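Glycerol-3-phosphate dehydrogenase [NAD(+)] 1 (Saccharomyces cerevisiae, PDB 4FGW) catalyses the NADH-dependent reduction of dihydroxyacetone phosphate to sn-glycerol 3-phosphate, the step that lets yeast accumulate glycerol as an osmoregulator under hyperosmotic stress. Local coordinates at residues A[37-42]-A[47-52]; A[61-66]-A[215-220]; A[69-74]-A[131-136]; A[94-99]-A[187-192]. All coordinates share one frame; numbering follows the deposited sequence.

Interaction 1 of 4, residues A[37-42]-A[47-52]; sequences VTVIGS and TTIAKV
Val39 on strand 35-40 turns both its methyls to helix 44-59. CG1 stands anti to the backbone N (chi1 179°), which leaves CG2 beside that nitrogen, and the fork spreads over two consecutive residues of the helix. CG2 rests on Ala50, 3.9 Å from Ala50 CB, while CG1 reaches Ile49 CG2 at 4.0 Å. The Val39 and Ile49 side chains cross at about a right angle; only the CG2 branch of Ile49 meets Val39, and its longer arm turns elsewhere. A beta-branched valine gives the strand a broad, short apolar surface; alanine, with a single methyl, lets the helix come close, the CA atoms of Val39 and Ala50 being 6.1 Å apart. At the other end Thr47 OG1 lies 2.7 Å from Ser42 O, but the angle is poor; its hydroxyl is hydrogen-bonded to Gly43 O instead, one turn back. This is the strand-turn-helix that opens a Rossmann fold, its GxGxxG turn containing Gly41 and Ser42, which by similarity bind NAD(+). Helix 44-59 thus lies against one face of the central sheet, where Ala50 and Thr47 also touch Met70 of strand 67-71 and Ile49 touches Val122 of strand 120-123, while Thr48 meets helix 185-189.

Interaction 2 of 4, residues A[61-66]-A[215-220]; sequences PEVFAP and HKVLKA
With chi1 at -49°, the ring of Phe64 is set beside its own backbone N and anti to the carbonyl carbon, and from there it reaches helix 215-222 edge first. Val217 answers with CG1 anti to its backbone N (chi1 165°), a rotation that leaves CG2 for Val63. The closest apolar approach is Phe64 CE1 to Val217 CG1, 3.6 Å, the two side chains crossing obliquely. Farther round the rim, Phe64 CZ lies 3.3 Å from Val217 O, with the oxygen in the plane of the ring, so that the weakly positive C-H edge faces a carbonyl. Phe64 CE2 then meets the methyl of Ala220, Ala220 CB, at 4.1 Å, one helical turn after Val217. The contact joins the link that follows helix 44-59 of the Rossmann-type domain to the helix leading into 227-232, an outermost strand of the main sheet. A large flat phenylalanine suits the position because it is long enough to reach the helix, and the small alanine lets its edge come close. Val63 completes the group: its CG1 sits 3.6 Å above the plane of the Phe64 ring, over the centre, and lies 4.3 Å from Val217 CG2. Strand 35-40 borders this cluster as well, with Phe35 touching both Phe64 and Val217 and Val37 packing on the Phe64 ring.

Interaction 3 of 4, residues A[69-74]-A[131-136]; sequences QMWVFE and PRICSQ
Trp71 brings the six-membered end of its indole to the tip of Ile133, with Trp71 CZ3 3.8 Å and Trp71 CH2 3.9 Å from Ile133 CD1. The two side chains come from opposite directions, one from the end of strand 67-71 in the Rossmann-type sheet and the other from helix 130-137, and the methyl approaches the ring obliquely. So long a reach is needed because the backbones stand well apart, 10.5 Å between the CA atoms of Trp71 and Ile133; a large indole and the CG1-CD1 arm of isoleucine fill that distance with apolar surface. The polar atom of the indole, NE1, is hydrogen-bonded to Pro109 O, outside this contact, and strand 35-40 adds Ile40, which touches both Trp71 and Ile133.

Just past the strand the contact turns from purely apolar to aromatic against guanidinium and is more open to solvent. Phe73, which by similarity binds NAD(+), has CG anti to its backbone N (chi1 -179°), and this carries its ring out toward Arg132. The arginine runs extended from CG to NE and brings its guanidinium to the edge of that ring, not over its face. The two planes are 84° apart; Phe73 CD1 lies over one face of the guanidinium, and CE1 is the ring atom nearest its nitrogens. A long side chain with a charged end suits this exposed position, its methylenes reaching across to the ring. In the plane of the Phe73 ring, Arg132 NH2 lies 3.5 Å from Phe73 CE1.

Interaction 4 of 4, residues A[94-99]-A[187-192]; sequences KYLPGI and EVAQEH
A type II beta turn, Leu96 to Ile99, and the C-terminal end of helix 185-189 meet here, near the GxGxxG turn of the Rossmann-type domain. Both ends of the turn press on one small residue, Ala189. Leu96 straddles its methyl, with CD1 and CD2 each 3.9 Å from Ala189 CB, while Ile99 CG1 comes from the other end of the turn to 3.8 Å of Ala189 CB. Ile99 has CG1 beside its backbone N (chi1 -61°), and the chain beyond folds CD1 over the helix end, 3.6 Å from Ala189 O and 4.1 Å from Gln190 CG. Alanine allows two branched residues to gather on a single methyl, and Gly98, with its positive phi, suits the third position of the turn. The helix stops in a Schellman motif: Glu191 takes positive phi, with His192 N bonded to Glu187 O at 2.8 Å and Glu191 N to Val188 O at 3.0 Å. Leu96 lies close to Asn44 and Ala185, which by similarity bind NAD(+). Helix 44-59 runs beside both segments, Thr48 touching Leu96 and Val188, and Lys51 packing against Ile99 while forming a salt bridge with Glu191.

Interaction 1 lies in the middle of the set and touches each of the others. Toward interaction 3 it is joined through the sheet, Val39 O to Trp71 N and Val39 N to Gln69 O both being 2.8 Å, and Ser42 and Phe73, NAD(+) residues by similarity, come within about 5 Å side chain to side chain. A polar link, Lys51 NZ to Glu191 OE2 at 2.8 Å, and packing of Thr48 join it to interaction 4. Interaction 2, away from the annotated sites, meets it only by packing, Val37 CG2 to Phe64 CD1 at 4.1 Å. Interactions 3 and 4 do not touch, their nearest atoms being about 6 Å apart; interaction 1 bridges them, through strand 35-40 to interaction 3 and helix 44-59 to interaction 4.

Interaction 1 of 4, residues A[37-42]-A[47-52]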
loop_
_atom_site.group_PDB
_atom_site.type_symbol
_atom_site.label_atom_id
_atom_site.label_comp_id
_atom_site.label_asym_id
_atom_site.label_seq_id
_atom_site.Cartn_x
_atom_site.Cartn_y
_atom_site.Cartn_z
ATOM N N VAL A 37 -4.361 35.276 0.499
ATOM C CA VAL A 37 -3.714 34.111 1.122
ATOM C C VAL A 37 -2.362 34.458 1.758
ATOM O O VAL A 37 -1.531 35.122 1.134
ATOM C CB VAL A 37 -3.604 32.885 0.163
ATOM C CG1 VAL A 37 -3.399 31.584 0.943
ATOM C CG2 VAL A 37 -4.824 32.763 -0.750
ATOM N N THR A 38 -2.149 33.992 3.000
ATOM C CA THR A 38 -0.902 34.154 3.749
ATOM C C THR A 38 -0.405 32.794 4.240
ATOM O O THR A 38 -1.180 31.992 4.765
ATOM C CB THR A 38 -1.046 35.194 4.880
ATOM O OG1 THR A 38 -1.346 36.472 4.311
ATOM C CG2 THR A 38 0.207 35.309 5.756
ATOM N N VAL A 39 0.899 32.551 4.068
ATOM C CA VAL A 39 1.578 31.338 4.516
ATOM C C VAL A 39 2.466 31.696 5.717
ATOM O O VAL A 39 3.330 32.572 5.609
ATOM C CB VAL A 39 2.378 30.656 3.370
ATOM C CG1 VAL A 39 3.104 29.400 3.859
ATOM C CG2 VAL A 39 1.469 30.320 2.195
ATOM N N ILE A 40 2.228 31.044 6.866
ATOM C CA ILE A 40 3.038 31.234 8.078
ATOM C C ILE A 40 4.043 30.070 8.069
ATOM O O ILE A 40 3.658 28.945 8.411
ATOM C CB ILE A 40 2.150 31.254 9.367
ATOM C CG1 ILE A 40 0.983 32.289 9.303
ATOM C CG2 ILE A 40 2.991 31.402 10.646
ATOM C CD1 ILE A 40 1.323 33.776 9.070
ATOM N N GLY A 41 5.274 30.314 7.603
ATOM C CA GLY A 41 6.252 29.235 7.513
ATOM C C GLY A 41 7.683 29.551 7.152
ATOM O O GLY A 41 8.575 29.452 8.008
ATOM N N SER A 42 7.921 29.822 5.853
ATOM C CA SER A 42 9.228 30.184 5.261
ATOM C C SER A 42 10.353 29.136 5.173
ATOM O O SER A 42 11.354 29.385 4.499
ATOM C CB SER A 42 9.746 31.523 5.781
ATOM O OG SER A 42 10.237 31.450 7.109
ATOM N N THR A 47 8.030 27.470 2.143
ATOM C CA THR A 47 8.365 28.183 0.898
ATOM C C THR A 47 7.757 27.465 -0.307
ATOM O O THR A 47 7.239 28.117 -1.215
ATOM C CB THR A 47 9.886 28.363 0.755
ATOM O OG1 THR A 47 10.418 28.837 1.984
ATOM C CG2 THR A 47 10.268 29.314 -0.365
ATOM N N THR A 48 7.824 26.122 -0.301
ATOM C CA THR A 48 7.292 25.258 -1.347
ATOM C C THR A 48 5.772 25.427 -1.466
ATOM O O THR A 48 5.284 25.692 -2.563
ATOM C CB THR A 48 7.738 23.804 -1.115
ATOM O OG1 THR A 48 9.161 23.761 -0.984
ATOM C CG2 THR A 48 7.306 22.885 -2.233
ATOM N N ILE A 49 5.040 25.320 -0.341
ATOM C CA ILE A 49 3.590 25.486 -0.352
ATOM C C ILE A 49 3.154 26.895 -0.764
ATOM O O ILE A 49 2.141 27.044 -1.445
ATOM C CB ILE A 49 2.886 24.895 0.907
ATOM C CG1 ILE A 49 1.649 24.064 0.520
ATOM C CG2 ILE A 49 2.545 25.948 1.958
ATOM C CD1 ILE A 49 1.943 22.654 0.018
ATOM N N ALA A 50 3.971 27.910 -0.414
ATOM C CA ALA A 50 3.762 29.316 -0.754
ATOM C C ALA A 50 3.961 29.559 -2.256
ATOM O O ALA A 50 3.296 30.426 -2.822
ATOM C CB ALA A 50 4.706 30.182 0.050
ATOM N N LYS A 51 4.863 28.778 -2.897
ATOM C CA LYS A 51 5.148 28.822 -4.337
ATOM C C LYS A 51 3.941 28.240 -5.095
ATOM O O LYS A 51 3.509 28.822 -6.094
ATOM C CB LYS A 51 6.435 28.033 -4.651
ATOM C CG LYS A 51 6.810 27.963 -6.132
ATOM C CD LYS A 51 7.984 27.025 -6.361
ATOM C CE LYS A 51 8.348 26.869 -7.816
ATOM N NZ LYS A 51 7.469 25.899 -8.517
ATOM N N VAL A 52 3.397 27.105 -4.594
ATOM C CA VAL A 52 2.222 26.389 -5.108
ATOM C C VAL A 52 0.991 27.330 -5.079
ATOM O O VAL A 52 0.284 27.465 -6.086
ATOM C CB VAL A 52 2.004 25.083 -4.287
ATOM C CG1 VAL A 52 0.602 24.503 -4.472
ATOM C CG2 VAL A 52 3.070 24.040 -4.616
#

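Interaction 2 of 4, residues A[61-66]-A[215-220]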
loop_
_atom_site.group_PDB
_atom_site.type_symbol
_atom_site.label_atom_id
_atom_site.label_comp_id
_atom_site.label_asym_id
_atom_site.label_seq_id
_atom_site.Cartn_x
_atom_site.Cartn_y
_atom_site.Cartn_z
ATOM N N PRO A 61 -7.441 34.766 -10.928
ATOM C CA PRO A 61 -7.599 36.153 -10.446
ATOM C C PRO A 61 -9.006 36.560 -9.992
ATOM O O PRO A 61 -9.151 37.565 -9.287
ATOM C CB PRO A 61 -7.104 36.995 -11.622
ATOM C CG PRO A 61 -7.345 36.155 -12.813
ATOM C CD PRO A 61 -7.158 34.733 -12.380
ATOM N N GLU A 62 -10.035 35.790 -10.394
ATOM C CA GLU A 62 -11.438 36.021 -10.034
ATOM C C GLU A 62 -11.789 35.373 -8.678
ATOM O O GLU A 62 -12.843 35.666 -8.108
ATOM C CB GLU A 62 -12.375 35.531 -11.170
ATOM C CG GLU A 62 -12.588 34.019 -11.274
ATOM C CD GLU A 62 -11.452 33.104 -11.719
ATOM O OE1 GLU A 62 -11.656 31.869 -11.675
ATOM O OE2 GLU A 62 -10.379 33.603 -12.128
ATOM N N VAL A 63 -10.898 34.484 -8.180
ATOM C CA VAL A 63 -11.063 33.737 -6.926
ATOM C C VAL A 63 -10.111 34.238 -5.831
ATOM O O VAL A 63 -10.556 34.495 -4.710
ATOM C CB VAL A 63 -10.951 32.202 -7.144
ATOM C CG1 VAL A 63 -11.190 31.434 -5.846
ATOM C CG2 VAL A 63 -11.919 31.727 -8.227
ATOM N N PHE A 64 -8.814 34.368 -6.148
ATOM C CA PHE A 64 -7.812 34.798 -5.175
ATOM C C PHE A 64 -7.151 36.117 -5.521
ATOM O O PHE A 64 -6.979 36.432 -6.702
ATOM C CB PHE A 64 -6.733 33.710 -4.989
ATOM C CG PHE A 64 -7.253 32.312 -4.758
ATOM C CD1 PHE A 64 -7.768 31.939 -3.521
ATOM C CD2 PHE A 64 -7.220 31.366 -5.774
ATOM C CE1 PHE A 64 -8.255 30.649 -3.311
ATOM C CE2 PHE A 64 -7.709 30.073 -5.564
ATOM C CZ PHE A 64 -8.222 29.723 -4.334
ATOM N N ALA A 65 -6.727 36.859 -4.480
ATOM C CA ALA A 65 -6.005 38.133 -4.597
ATOM C C ALA A 65 -4.652 37.862 -5.294
ATOM O O ALA A 65 -4.139 36.746 -5.177
ATOM C CB ALA A 65 -5.786 38.745 -3.219
ATOM N N PRO A 66 -4.088 38.817 -6.072
ATOM C CA PRO A 66 -2.849 38.517 -6.817
ATOM C C PRO A 66 -1.625 38.144 -5.987
ATOM O O PRO A 66 -0.914 37.218 -6.357
ATOM C CB PRO A 66 -2.610 39.790 -7.645
ATOM C CG PRO A 66 -3.920 40.486 -7.676
ATOM C CD PRO A 66 -4.563 40.185 -6.367
ATOM N N HIS A 215 -14.641 23.254 -0.742
ATOM C CA HIS A 215 -13.706 22.303 -1.340
ATOM C C HIS A 215 -13.230 22.700 -2.731
ATOM O O HIS A 215 -12.120 22.337 -3.108
ATOM C CB HIS A 215 -14.272 20.882 -1.302
ATOM C CG HIS A 215 -14.375 20.323 0.083
ATOM N ND1 HIS A 215 -14.967 19.100 0.318
ATOM C CD2 HIS A 215 -13.948 20.835 1.263
ATOM C CE1 HIS A 215 -14.894 18.912 1.625
ATOM N NE2 HIS A 215 -14.288 19.931 2.233
ATOM N N LYS A 216 -14.045 23.472 -3.470
ATOM C CA LYS A 216 -13.716 23.976 -4.806
ATOM C C LYS A 216 -12.578 25.002 -4.722
ATOM O O LYS A 216 -11.646 24.947 -5.527
ATOM C CB LYS A 216 -14.955 24.588 -5.489
ATOM C CG LYS A 216 -15.973 23.555 -5.977
ATOM C CD LYS A 216 -16.454 23.828 -7.405
ATOM C CE LYS A 216 -17.659 24.739 -7.492
ATOM N NZ LYS A 216 -18.129 24.897 -8.896
ATOM N N VAL A 217 -12.656 25.923 -3.730
ATOM C CA VAL A 217 -11.659 26.966 -3.466
ATOM C C VAL A 217 -10.321 26.305 -3.066
ATOM O O VAL A 217 -9.274 26.676 -3.603
ATOM C CB VAL A 217 -12.182 28.003 -2.430
ATOM C CG1 VAL A 217 -11.059 28.864 -1.864
ATOM C CG2 VAL A 217 -13.273 28.885 -3.039
ATOM N N LEU A 218 -10.381 25.288 -2.177
ATOM C CA LEU A 218 -9.217 24.527 -1.705
ATOM C C LEU A 218 -8.566 23.699 -2.805
ATOM O O LEU A 218 -7.342 23.569 -2.811
ATOM C CB LEU A 218 -9.557 23.650 -0.489
ATOM C CG LEU A 218 -9.923 24.404 0.797
ATOM C CD1 LEU A 218 -10.480 23.468 1.815
ATOM C CD2 LEU A 218 -8.735 25.175 1.370
ATOM N N LYS A 219 -9.373 23.160 -3.741
ATOM C CA LYS A 219 -8.886 22.409 -4.898
ATOM C C LYS A 219 -8.134 23.357 -5.819
ATOM O O LYS A 219 -7.032 23.035 -6.239
ATOM C CB LYS A 219 -10.046 21.715 -5.651
ATOM C CG LYS A 219 -9.622 20.911 -6.893
ATOM C CD LYS A 219 -9.196 19.478 -6.590
ATOM C CE LYS A 219 -8.957 18.695 -7.862
ATOM N NZ LYS A 219 -9.098 17.227 -7.640
ATOM N N ALA A 220 -8.711 24.535 -6.094
ATOM C CA ALA A 220 -8.116 25.567 -6.938
ATOM C C ALA A 220 -6.856 26.173 -6.306
ATOM O O ALA A 220 -5.929 26.519 -7.034
ATOM C CB ALA A 220 -9.138 26.659 -7.229
#

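Interaction 3 of 4, residues A[69-74]-A[131-136]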
loop_
_atom_site.group_PDB
_atom_site.type_symbol
_atom_site.label_atom_id
_atom_site.label_comp_id
_atom_site.label_asym_id
_atom_site.label_seq_id
_atom_site.Cartn_x
_atom_site.Cartn_y
_atom_site.Cartn_z
ATOM N N GLN A 69 1.337 36.532 0.720
ATOM C CA GLN A 69 2.270 36.930 1.769
ATOM C C GLN A 69 2.836 35.689 2.472
ATOM O O GLN A 69 2.112 34.719 2.699
ATOM C CB GLN A 69 1.572 37.844 2.777
ATOM C CG GLN A 69 2.493 38.911 3.368
ATOM C CD GLN A 69 2.750 40.130 2.498
ATOM O OE1 GLN A 69 3.692 40.890 2.737
ATOM N NE2 GLN A 69 1.921 40.366 1.486
ATOM N N MET A 70 4.135 35.708 2.784
ATOM C CA MET A 70 4.783 34.610 3.489
ATOM C C MET A 70 5.534 35.153 4.690
ATOM O O MET A 70 6.461 35.950 4.519
ATOM C CB MET A 70 5.714 33.804 2.567
ATOM C CG MET A 70 6.400 32.640 3.278
ATOM S SD MET A 70 7.468 31.620 2.243
ATOM C CE MET A 70 8.787 32.755 1.886
ATOM N N TRP A 71 5.133 34.730 5.905
ATOM C CA TRP A 71 5.818 35.170 7.112
ATOM C C TRP A 71 7.175 34.491 7.238
ATOM O O TRP A 71 7.259 33.266 7.352
ATOM C CB TRP A 71 4.980 35.012 8.392
ATOM C CG TRP A 71 5.752 35.418 9.618
ATOM C CD1 TRP A 71 6.154 36.680 9.951
ATOM C CD2 TRP A 71 6.352 34.540 10.583
ATOM N NE1 TRP A 71 6.909 36.650 11.100
ATOM C CE2 TRP A 71 7.052 35.349 11.508
ATOM C CE3 TRP A 71 6.349 33.145 10.767
ATOM C CZ2 TRP A 71 7.737 34.812 12.604
ATOM C CZ3 TRP A 71 7.026 32.614 11.855
ATOM C CH2 TRP A 71 7.705 33.443 12.763
ATOM N N VAL A 72 8.233 35.309 7.214
ATOM C CA VAL A 72 9.619 34.864 7.340
ATOM C C VAL A 72 10.187 35.420 8.645
ATOM O O VAL A 72 10.184 36.636 8.835
ATOM C CB VAL A 72 10.486 35.291 6.117
ATOM C CG1 VAL A 72 11.898 34.712 6.206
ATOM C CG2 VAL A 72 9.828 34.908 4.792
ATOM N N PHE A 73 10.662 34.533 9.547
ATOM C CA PHE A 73 11.301 34.948 10.793
ATOM C C PHE A 73 12.636 35.555 10.354
ATOM O O PHE A 73 13.469 34.845 9.786
ATOM C CB PHE A 73 11.501 33.759 11.760
ATOM C CG PHE A 73 12.139 34.143 13.079
ATOM C CD1 PHE A 73 11.362 34.581 14.145
ATOM C CD2 PHE A 73 13.520 34.087 13.248
ATOM C CE1 PHE A 73 11.955 34.955 15.355
ATOM C CE2 PHE A 73 14.111 34.464 14.458
ATOM C CZ PHE A 73 13.325 34.894 15.504
ATOM N N GLU A 74 12.782 36.880 10.521
ATOM C CA GLU A 74 13.953 37.634 10.080
ATOM C C GLU A 74 15.304 37.094 10.546
ATOM O O GLU A 74 15.529 36.876 11.738
ATOM C CB GLU A 74 13.805 39.142 10.353
ATOM C CG GLU A 74 14.699 40.028 9.497
ATOM C CD GLU A 74 14.384 40.044 8.013
ATOM O OE1 GLU A 74 13.595 40.917 7.583
ATOM O OE2 GLU A 74 14.935 39.194 7.278
ATOM N N PRO A 131 2.919 26.696 19.359
ATOM C CA PRO A 131 2.473 27.485 20.524
ATOM C C PRO A 131 2.907 28.957 20.489
ATOM O O PRO A 131 2.162 29.801 20.981
ATOM C CB PRO A 131 3.107 26.751 21.716
ATOM C CG PRO A 131 3.345 25.361 21.216
ATOM C CD PRO A 131 3.764 25.563 19.793
ATOM N N ARG A 132 4.093 29.267 19.898
ATOM C CA ARG A 132 4.610 30.638 19.767
ATOM C C ARG A 132 3.749 31.460 18.807
ATOM O O ARG A 132 3.301 32.555 19.166
ATOM C CB ARG A 132 6.085 30.656 19.304
ATOM C CG ARG A 132 6.591 32.070 19.056
ATOM C CD ARG A 132 7.973 32.180 18.474
ATOM N NE ARG A 132 8.260 33.582 18.177
ATOM C CZ ARG A 132 9.462 34.147 18.256
ATOM N NH1 ARG A 132 10.519 33.429 18.617
ATOM N NH2 ARG A 132 9.617 35.434 17.970
ATOM N N ILE A 133 3.558 30.931 17.581
ATOM C CA ILE A 133 2.788 31.526 16.486
ATOM C C ILE A 133 1.340 31.815 16.906
ATOM O O ILE A 133 0.851 32.919 16.662
ATOM C CB ILE A 133 2.946 30.674 15.170
ATOM C CG1 ILE A 133 4.143 31.162 14.324
ATOM C CG2 ILE A 133 1.691 30.672 14.304
ATOM C CD1 ILE A 133 5.587 30.923 14.892
ATOM N N CYS A 134 0.698 30.854 17.600
ATOM C CA CYS A 134 -0.673 30.974 18.095
ATOM C C CYS A 134 -0.827 32.036 19.165
ATOM O O CYS A 134 -1.765 32.827 19.090
ATOM C CB CYS A 134 -1.196 29.625 18.565
ATOM S SG CYS A 134 -1.563 28.481 17.221
ATOM N N SER A 135 0.097 32.064 20.149
ATOM C CA SER A 135 0.118 33.036 21.247
ATOM C C SER A 135 0.336 34.457 20.724
ATOM O O SER A 135 -0.218 35.409 21.283
ATOM C CB SER A 135 1.203 32.677 22.253
ATOM O OG SER A 135 1.064 33.419 23.454
ATOM N N GLN A 136 1.063 34.581 19.626
ATOM C CA GLN A 136 1.323 35.859 18.995
ATOM C C GLN A 136 0.267 36.313 18.049
ATOM O O GLN A 136 0.187 37.473 17.727
ATOM C CB GLN A 136 2.582 35.776 18.192
ATOM C CG GLN A 136 3.676 35.193 18.939
ATOM C CD GLN A 136 4.790 36.151 19.064
ATOM O OE1 GLN A 136 5.912 35.852 18.687
ATOM N NE2 GLN A 136 4.493 37.338 19.573
#

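Interaction 4 of 4, residues A[94-99]-A[187-192]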
loop_
_atom_site.group_PDB
_atom_site.type_symbol
_atom_site.label_atom_id
_atom_site.label_comp_id
_atom_site.label_asym_id
_atom_site.label_seq_id
_atom_site.Cartn_x
_atom_site.Cartn_y
_atom_site.Cartn_z
ATOM N N LYS A 94 18.620 30.118 1.793
ATOM C CA LYS A 94 18.959 29.266 2.931
ATOM C C LYS A 94 18.112 27.993 3.029
ATOM O O LYS A 94 18.673 26.912 3.201
ATOM C CB LYS A 94 18.900 30.068 4.249
ATOM C CG LYS A 94 19.535 29.347 5.435
ATOM C CD LYS A 94 19.475 30.157 6.713
ATOM C CE LYS A 94 19.939 29.342 7.892
ATOM N NZ LYS A 94 19.875 30.113 9.160
ATOM N N TYR A 95 16.771 28.123 2.950
ATOM C CA TYR A 95 15.844 27.006 3.137
ATOM C C TYR A 95 15.370 26.253 1.896
ATOM O O TYR A 95 14.954 25.101 2.021
ATOM C CB TYR A 95 14.690 27.396 4.080
ATOM C CG TYR A 95 15.177 27.916 5.418
ATOM C CD1 TYR A 95 15.302 29.283 5.654
ATOM C CD2 TYR A 95 15.556 27.040 6.431
ATOM C CE1 TYR A 95 15.784 29.767 6.871
ATOM C CE2 TYR A 95 16.039 27.513 7.653
ATOM C CZ TYR A 95 16.148 28.877 7.870
ATOM O OH TYR A 95 16.615 29.339 9.077
ATOM N N LEU A 96 15.443 26.878 0.707
ATOM C CA LEU A 96 15.044 26.251 -0.560
ATOM C C LEU A 96 15.950 26.771 -1.711
ATOM O O LEU A 96 15.484 27.526 -2.571
ATOM C CB LEU A 96 13.542 26.497 -0.824
ATOM C CG LEU A 96 12.829 25.575 -1.816
ATOM C CD1 LEU A 96 12.561 24.197 -1.210
ATOM C CD2 LEU A 96 11.522 26.189 -2.263
ATOM N N PRO A 97 17.265 26.414 -1.720
ATOM C CA PRO A 97 18.162 26.943 -2.770
ATOM C C PRO A 97 17.924 26.406 -4.184
ATOM O O PRO A 97 17.561 25.239 -4.360
ATOM C CB PRO A 97 19.556 26.592 -2.248
ATOM C CG PRO A 97 19.335 25.353 -1.429
ATOM C CD PRO A 97 18.003 25.548 -0.770
ATOM N N GLY A 98 18.130 27.281 -5.168
ATOM C CA GLY A 98 17.981 26.980 -6.589
ATOM C C GLY A 98 16.565 27.010 -7.128
ATOM O O GLY A 98 16.360 26.766 -8.320
ATOM N N ILE A 99 15.573 27.303 -6.265
ATOM C CA ILE A 99 14.163 27.333 -6.661
ATOM C C ILE A 99 13.671 28.750 -6.877
ATOM O O ILE A 99 13.574 29.526 -5.926
ATOM C CB ILE A 99 13.250 26.489 -5.715
ATOM C CG1 ILE A 99 13.644 24.981 -5.707
ATOM C CG2 ILE A 99 11.745 26.697 -6.003
ATOM C CD1 ILE A 99 13.480 24.170 -7.061
ATOM N N GLU A 187 11.020 17.827 -3.698
ATOM C CA GLU A 187 10.465 17.289 -4.939
ATOM C C GLU A 187 9.327 18.143 -5.487
ATOM O O GLU A 187 9.293 18.382 -6.696
ATOM C CB GLU A 187 10.043 15.819 -4.776
ATOM C CG GLU A 187 11.224 14.877 -4.616
ATOM C CD GLU A 187 10.922 13.456 -5.040
ATOM O OE1 GLU A 187 11.428 13.035 -6.107
ATOM O OE2 GLU A 187 10.151 12.774 -4.324
ATOM N N VAL A 188 8.405 18.609 -4.606
ATOM C CA VAL A 188 7.278 19.477 -4.993
ATOM C C VAL A 188 7.829 20.788 -5.589
ATOM O O VAL A 188 7.318 21.245 -6.613
ATOM C CB VAL A 188 6.255 19.746 -3.840
ATOM C CG1 VAL A 188 5.076 20.596 -4.321
ATOM C CG2 VAL A 188 5.755 18.455 -3.210
ATOM N N ALA A 189 8.890 21.362 -4.961
ATOM C CA ALA A 189 9.562 22.596 -5.403
ATOM C C ALA A 189 10.190 22.416 -6.782
ATOM O O ALA A 189 10.025 23.277 -7.636
ATOM C CB ALA A 189 10.621 23.015 -4.391
ATOM N N GLN A 190 10.845 21.258 -7.013
ATOM C CA GLN A 190 11.471 20.886 -8.282
ATOM C C GLN A 190 10.423 20.529 -9.345
ATOM O O GLN A 190 10.779 20.222 -10.487
ATOM C CB GLN A 190 12.411 19.694 -8.071
ATOM C CG GLN A 190 13.798 20.077 -7.607
ATOM C CD GLN A 190 14.666 18.852 -7.506
ATOM O OE1 GLN A 190 15.359 18.475 -8.455
ATOM N NE2 GLN A 190 14.638 18.198 -6.355
ATOM N N GLU A 191 9.135 20.545 -8.958
ATOM C CA GLU A 191 7.975 20.214 -9.791
ATOM C C GLU A 191 7.957 18.747 -10.227
ATOM O O GLU A 191 7.444 18.418 -11.300
ATOM C CB GLU A 191 7.769 21.216 -10.945
ATOM C CG GLU A 191 7.528 22.635 -10.458
ATOM C CD GLU A 191 7.234 23.692 -11.503
ATOM O OE1 GLU A 191 7.250 23.372 -12.714
ATOM O OE2 GLU A 191 6.987 24.853 -11.103
ATOM N N HIS A 192 8.519 17.864 -9.374
ATOM C CA HIS A 192 8.511 16.415 -9.573
ATOM C C HIS A 192 7.124 15.953 -9.133
ATOM O O HIS A 192 6.690 16.284 -8.025
ATOM C CB HIS A 192 9.601 15.728 -8.732
ATOM C CG HIS A 192 11.009 15.960 -9.192
ATOM N ND1 HIS A 192 11.313 16.866 -10.197
ATOM C CD2 HIS A 192 12.160 15.408 -8.742
ATOM C CE1 HIS A 192 12.629 16.826 -10.329
ATOM N NE2 HIS A 192 13.180 15.960 -9.478
#